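Local coordinates for homoserine kinase (Listeria monocytogenes, PDB 3HUL), which probably catalyses the ATP-dependent phosphorylation of L-homoserine to O-phospho-L-homoserine, the fourth of five steps from aspartate to threonine, at residues Ala196-Arg200 and Asn201-Leu205. Numbering follows the deposited sequence.
With SO4 (sulfate ion), chain D.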
# COMPACT_ATOMS: atom_id res chain seq x y z
N ALA A 196 -7.65 6.33 5.03
CA ALA A 196 -6.82 5.33 5.69
C ALA A 196 -7.51 3.94 5.75
O ALA A 196 -6.85 2.91 5.61
CB ALA A 196 -6.47 5.80 7.08
N ALA A 197 -8.82 3.92 5.95
CA ALA A 197 -9.54 2.65 6.09
C ALA A 197 -9.63 1.91 4.78
O ALA A 197 -9.56 0.67 4.75
CB ALA A 197 -10.97 2.87 6.72
N ILE A 198 -9.80 2.67 3.69
CA ILE A 198 -9.89 2.08 2.38
C ILE A 198 -8.62 1.33 2.11
O ILE A 198 -8.65 0.22 1.57
CB ILE A 198 -10.19 3.11 1.23
CG1 ILE A 198 -11.62 3.65 1.37
CG2 ILE A 198 -10.07 2.40 -0.14
CD1 ILE A 198 -11.92 4.95 0.64
N LEU A 199 -7.50 1.92 2.55
CA LEU A 199 -6.19 1.30 2.30
C LEU A 199 -5.85 0.11 3.24
O LEU A 199 -4.88 -0.60 2.99
CB LEU A 199 -5.08 2.39 2.18
CG LEU A 199 -5.28 3.15 0.83
CD1 LEU A 199 -5.04 4.63 0.89
CD2 LEU A 199 -4.38 2.52 -0.25
N ARG A 200 -6.69 -0.14 4.26
CA ARG A 200 -6.62 -1.41 5.00
C ARG A 200 -7.60 -2.44 4.41
O ARG A 200 -7.78 -3.51 4.98
CB ARG A 200 -7.00 -1.22 6.49
CG ARG A 200 -6.07 -0.37 7.33
CD ARG A 200 -4.79 -1.08 7.76
NE ARG A 200 -4.99 -2.41 8.34
CZ ARG A 200 -4.85 -2.72 9.62
NH1 ARG A 200 -4.49 -1.78 10.53
NH2 ARG A 200 -5.07 -3.99 10.01
N ASN A 201 -8.29 -2.07 3.33
CA ASN A 201 -9.43 -2.85 2.78
C ASN A 201 -10.61 -2.92 3.79
O ASN A 201 -11.41 -3.86 3.73
CB ASN A 201 -8.98 -4.27 2.39
CG ASN A 201 -9.85 -4.90 1.27
OD1 ASN A 201 -10.17 -6.11 1.30
ND2 ASN A 201 -10.21 -4.11 0.30
N ASP A 202 -10.70 -1.95 4.70
CA ASP A 202 -11.80 -1.93 5.71
C ASP A 202 -12.95 -1.08 5.20
O ASP A 202 -13.13 0.06 5.62
CB ASP A 202 -11.31 -1.40 7.06
CG ASP A 202 -12.35 -1.60 8.20
OD1 ASP A 202 -13.55 -1.87 7.95
OD2 ASP A 202 -11.94 -1.50 9.37
N MET A 203 -13.69 -1.64 4.24
CA MET A 203 -14.74 -0.90 3.51
C MET A 203 -15.99 -0.66 4.38
O MET A 203 -16.76 0.28 4.17
CB MET A 203 -15.08 -1.62 2.20
CG MET A 203 -13.96 -1.54 1.13
SD MET A 203 -13.55 0.17 0.64
CE MET A 203 -15.04 0.83 -0.01
N THR A 204 -16.16 -1.52 5.37
CA THR A 204 -17.16 -1.28 6.40
C THR A 204 -16.89 0.01 7.15
O THR A 204 -17.77 0.87 7.24
CB THR A 204 -17.19 -2.47 7.35
OG1 THR A 204 -17.96 -3.49 6.71
CG2 THR A 204 -17.84 -2.15 8.67
N LEU A 205 -15.69 0.17 7.69
CA LEU A 205 -15.36 1.44 8.35
C LEU A 205 -15.41 2.58 7.34
O LEU A 205 -16.01 3.60 7.61
CB LEU A 205 -14.01 1.36 9.07
CG LEU A 205 -13.36 2.65 9.65
CD1 LEU A 205 -14.29 3.38 10.66
CD2 LEU A 205 -12.03 2.24 10.32
S SO4 D . -3.53 -3.81 13.53
O1 SO4 D . -2.24 -4.38 13.94
O2 SO4 D . -4.46 -3.66 14.65
O3 SO4 D . -3.34 -2.49 12.95
O4 SO4 D . -4.09 -4.72 12.53
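D202 N reaches back to A197 O at 2.9 Å and N201 N to I198 O, also at 2.9 Å, the 6→1 and 5→2 bonds that close the turn between helix 181-198 and helix 203-210; N201 N comes from above the carbonyl plane of I198. A197 O accepts twice, from R200 N and from D202 N, which approach it from opposite faces of its carbonyl plane. N201 takes positive phi (63°), a conformation that asparagine tolerates better than most residues with a side chain, and completes a Schellman motif. D202 then serves as N-cap of the next helix: its CG is anti to the backbone N (chi1 -170°), which lets OD1 accept from L205 N at 3.0 Å, with the donor above the carboxylate plane. Aspartate suits this place, since its short acid can meet a first-turn N-H, and its charge would probably be favoured by the helix start. The Schellman end and the capped start together join the two helices in the C-terminal GHMP kinase region. The methyl of A197, small enough for the tight corner, meets CG and CD2 of L205, both at 3.8 Å. Nearby, the unbranched chain of M203, bent at chi2 and chi3 (both -60°), brings SD to CG1 of I198, 4.0 Å away, the two side chains crossing at a slant; P153 touches both. R200 NH1 bonds to O3 of a sulfate, probably from the crystallisation liquor, and R200 NH2 to its O4, each at 2.8 Å, with O3 near the guanidinium plane at its edge. NH1 also donates to R149 O of a second subunit, whose V148 packs against R200 and L205.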